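Local coordinates for protein 4-hydroxy-tetrahydrodipicolinate synthase (Methanocaldococcus jannaschii DSM 2661, PDB 2YXG) that probably catalyses the condensation of pyruvate with aspartate semialdehyde to 4-hydroxy-tetrahydrodipicolinate, a step of lysine biosynthesis, at residues Asp21-Asn26 with Ile59-Asp64. Numbering follows the deposited sequence.
Sequences DGLEEN and IEKVVD
The ammonium group of Lys61 stands over one face of the Glu24 carboxylate, near its OE1 end, and the two make a long salt bridge with 4.0 Å between Glu24 OE1 and Lys61 NZ. A water on the same side of that carboxylate makes the closer link: it donates to Glu24 OE1 over 2.8 Å from a direction tilted well out of the carboxylate plane, and it accepts from Lys61 NZ at 2.6 Å. Its other proton goes to Asp21 OD1, also 2.6 Å away, so three charged side chains grip one water. The carboxylates of Asp21 and Glu24, one helical turn apart, are turned only about 24° from parallel. Two negative groups beside one ammonium would be expected to favour its protonated form.

Toward the buried side of the polar cluster the contact is apolar. Leu23 CD2 rests against the aliphatic stem of Lys61, 3.7 Å from its CG, the two side chains lying alongside each other and pointing opposite ways. A bend at CB-CG (chi2 84°) turns the otherwise extended lysine chain, carrying NZ past the leucine to the carboxylates. Deeper in, the same Leu23 methyl approaches Val62 CG2 at 4.4 Å, a looser touch.

Helices 20-32 and 52-66 are the first two outer helices of the TIM barrel, following strands 4-7 and 37-40. Their segments cross at -41° with axes 10.1 Å apart, a spacing bridged by Leu23, the lysine stem and, more loosely, Val62. Inward, Leu23 reaches Ile9 in a loop, while Val62 packs on Val72 of strand 71-75 and on Ile27 of helix 20-32; Lys61 also lies against Phe20 at the start of that helix. Ile59 continues the hydrophobic layer onto Ala74 of strand 71-75 and Val94 of helix 81-94, the next helix around the barrel.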
ATOM      1  N   ASP A  21     -19.758 -37.335  -5.810  1.00 29.44           N
ATOM      2  CA  ASP A  21     -19.806 -38.173  -4.628  1.00 30.22           C
ATOM      3  C   ASP A  21     -18.943 -37.557  -3.513  1.00 29.30           C
ATOM      4  O   ASP A  21     -19.345 -37.519  -2.331  1.00 29.46           O
ATOM      5  CB  ASP A  21     -19.375 -39.617  -4.976  1.00 30.60           C
ATOM      6  CG  ASP A  21     -20.292 -40.275  -6.076  1.00 35.73           C
ATOM      7  OD1 ASP A  21     -21.502 -39.944  -6.162  1.00 39.37           O
ATOM      8  OD2 ASP A  21     -19.806 -41.118  -6.880  1.00 42.25           O
ATOM      9  N   GLY A  22     -17.781 -37.036  -3.891  1.00 27.72           N
ATOM     10  CA  GLY A  22     -16.897 -36.444  -2.896  1.00 26.30           C
ATOM     11  C   GLY A  22     -17.532 -35.217  -2.307  1.00 25.24           C
ATOM     12  O   GLY A  22     -17.497 -35.012  -1.084  1.00 24.84           O
ATOM     13  N   LEU A  23     -18.150 -34.436  -3.198  1.00 24.80           N
ATOM     14  CA  LEU A  23     -18.911 -33.255  -2.851  1.00 25.74           C
ATOM     15  C   LEU A  23     -20.028 -33.559  -1.827  1.00 26.39           C
ATOM     16  O   LEU A  23     -20.140 -32.903  -0.781  1.00 26.52           O
ATOM     17  CB  LEU A  23     -19.459 -32.595  -4.127  1.00 25.76           C
ATOM     18  CG  LEU A  23     -20.166 -31.241  -4.085  1.00 27.43           C
ATOM     19  CD1 LEU A  23     -19.191 -30.083  -3.696  1.00 29.12           C
ATOM     20  CD2 LEU A  23     -20.758 -30.962  -5.434  1.00 26.00           C
ATOM     21  N   GLU A  24     -20.822 -34.583  -2.105  1.00 27.29           N
ATOM     22  CA  GLU A  24     -21.877 -35.028  -1.183  1.00 27.53           C
ATOM     23  C   GLU A  24     -21.355 -35.359   0.210  1.00 27.17           C
ATOM     24  O   GLU A  24     -21.895 -34.899   1.233  1.00 27.11           O
ATOM     25  CB  GLU A  24     -22.539 -36.287  -1.750  1.00 27.15           C
ATOM     26  CG  GLU A  24     -23.714 -36.789  -0.933  1.00 30.40           C
ATOM     27  CD  GLU A  24     -24.563 -37.805  -1.707  1.00 36.87           C
ATOM     28  OE1 GLU A  24     -24.010 -38.540  -2.576  1.00 40.63           O
ATOM     29  OE2 GLU A  24     -25.774 -37.855  -1.458  1.00 37.22           O
ATOM     30  N   GLU A  25     -20.312 -36.190   0.221  1.00 26.64           N
ATOM     31  CA  GLU A  25     -19.636 -36.608   1.406  1.00 26.65           C
ATOM     32  C   GLU A  25     -19.071 -35.410   2.179  1.00 25.81           C
ATOM     33  O   GLU A  25     -19.189 -35.347   3.419  1.00 24.47           O
ATOM     34  CB  GLU A  25     -18.577 -37.656   1.023  1.00 26.95           C
ATOM     35  CG  GLU A  25     -17.263 -37.534   1.760  1.00 29.57           C
ATOM     36  CD  GLU A  25     -16.329 -38.757   1.624  1.00 31.37           C
ATOM     37  OE1 GLU A  25     -16.338 -39.475   0.571  1.00 34.60           O
ATOM     38  OE2 GLU A  25     -15.574 -38.969   2.607  1.00 36.29           O
ATOM     39  N   ASN A  26     -18.510 -34.423   1.469  1.00 25.59           N
ATOM     40  CA  ASN A  26     -18.048 -33.183   2.179  1.00 24.96           C
ATOM     41  C   ASN A  26     -19.216 -32.436   2.804  1.00 23.95           C
ATOM     42  O   ASN A  26     -19.172 -32.021   3.953  1.00 22.61           O
ATOM     43  CB  ASN A  26     -17.279 -32.234   1.266  1.00 24.48           C
ATOM     44  CG  ASN A  26     -15.942 -32.730   0.913  1.00 25.81           C
ATOM     45  OD1 ASN A  26     -15.405 -33.582   1.583  1.00 24.25           O
ATOM     46  ND2 ASN A  26     -15.373 -32.190  -0.171  1.00 27.64           N
ATOM     47  N   ILE A  59     -23.957 -26.131  -7.972  1.00 25.80           N
ATOM     48  CA  ILE A  59     -25.010 -25.544  -7.116  1.00 27.17           C
ATOM     49  C   ILE A  59     -26.207 -26.506  -6.939  1.00 27.70           C
ATOM     50  O   ILE A  59     -26.695 -26.753  -5.809  1.00 28.36           O
ATOM     51  CB  ILE A  59     -25.451 -24.132  -7.613  1.00 28.16           C
ATOM     52  CG1 ILE A  59     -24.338 -23.102  -7.378  1.00 27.62           C
ATOM     53  CG2 ILE A  59     -26.718 -23.647  -6.854  1.00 30.33           C
ATOM     54  CD1 ILE A  59     -24.489 -21.811  -8.177  1.00 26.52           C
ATOM     55  N   GLU A  60     -26.649 -27.078  -8.061  1.00 28.24           N
ATOM     56  CA  GLU A  60     -27.716 -28.080  -8.123  1.00 27.72           C
ATOM     57  C   GLU A  60     -27.402 -29.233  -7.182  1.00 26.50           C
ATOM     58  O   GLU A  60     -28.249 -29.630  -6.373  1.00 24.84           O
ATOM     59  CB  GLU A  60     -27.817 -28.600  -9.566  1.00 28.30           C
ATOM     60  CG  GLU A  60     -29.247 -28.969 -10.013  1.00 36.79           C
ATOM     61  CD  GLU A  60     -29.308 -30.153 -10.994  1.00 41.51           C
ATOM     62  OE1 GLU A  60     -28.297 -30.906 -11.148  1.00 44.93           O
ATOM     63  OE2 GLU A  60     -30.377 -30.341 -11.613  1.00 47.73           O
ATOM     64  N   LYS A  61     -26.175 -29.771  -7.259  1.00 25.13           N
ATOM     65  CA  LYS A  61     -25.837 -30.901  -6.388  1.00 24.95           C
ATOM     66  C   LYS A  61     -25.913 -30.476  -4.904  1.00 25.42           C
ATOM     67  O   LYS A  61     -26.466 -31.197  -4.033  1.00 24.27           O
ATOM     68  CB  LYS A  61     -24.491 -31.494  -6.763  1.00 24.69           C
ATOM     69  CG  LYS A  61     -24.043 -32.669  -5.859  1.00 26.55           C
ATOM     70  CD  LYS A  61     -24.686 -34.011  -6.346  1.00 28.96           C
ATOM     71  CE  LYS A  61     -24.574 -35.121  -5.279  1.00 28.48           C
ATOM     72  NZ  LYS A  61     -25.045 -36.439  -5.804  1.00 32.77           N
ATOM     73  N   VAL A  62     -25.438 -29.260  -4.623  1.00 25.07           N
ATOM     74  CA  VAL A  62     -25.438 -28.778  -3.232  1.00 25.45           C
ATOM     75  C   VAL A  62     -26.878 -28.605  -2.654  1.00 25.05           C
ATOM     76  O   VAL A  62     -27.172 -29.041  -1.518  1.00 24.03           O
ATOM     77  CB  VAL A  62     -24.605 -27.474  -3.093  1.00 24.26           C
ATOM     78  CG1 VAL A  62     -24.656 -26.958  -1.654  1.00 25.58           C
ATOM     79  CG2 VAL A  62     -23.145 -27.773  -3.474  1.00 25.56           C
ATOM     80  N   VAL A  63     -27.731 -27.930  -3.418  1.00 25.58           N
ATOM     81  CA  VAL A  63     -29.162 -27.776  -3.040  1.00 26.70           C
ATOM     82  C   VAL A  63     -29.790 -29.142  -2.729  1.00 26.50           C
ATOM     83  O   VAL A  63     -30.369 -29.309  -1.655  1.00 26.30           O
ATOM     84  CB  VAL A  63     -29.976 -27.034  -4.127  1.00 26.23           C
ATOM     85  CG1 VAL A  63     -31.509 -27.153  -3.892  1.00 28.19           C
ATOM     86  CG2 VAL A  63     -29.567 -25.596  -4.201  1.00 26.84           C
ATOM     87  N   ASP A  64     -29.601 -30.102  -3.643  1.00 26.84           N
ATOM     88  CA  ASP A  64     -30.228 -31.435  -3.579  1.00 28.29           C
ATOM     89  C   ASP A  64     -29.724 -32.233  -2.349  1.00 28.66           C
ATOM     90  O   ASP A  64     -30.513 -32.850  -1.603  1.00 28.58           O
ATOM     91  CB  ASP A  64     -29.972 -32.232  -4.903  1.00 28.41           C
ATOM     92  CG  ASP A  64     -30.731 -31.634  -6.190  1.00 33.73           C
ATOM     93  OD1 ASP A  64     -31.472 -30.604  -6.153  1.00 32.78           O
ATOM     94  OD2 ASP A  64     -30.590 -32.237  -7.298  1.00 39.58           O
TER
HETATM   95  O   HOH W   1     -23.486 -38.463  -5.367  1.00 43.77           O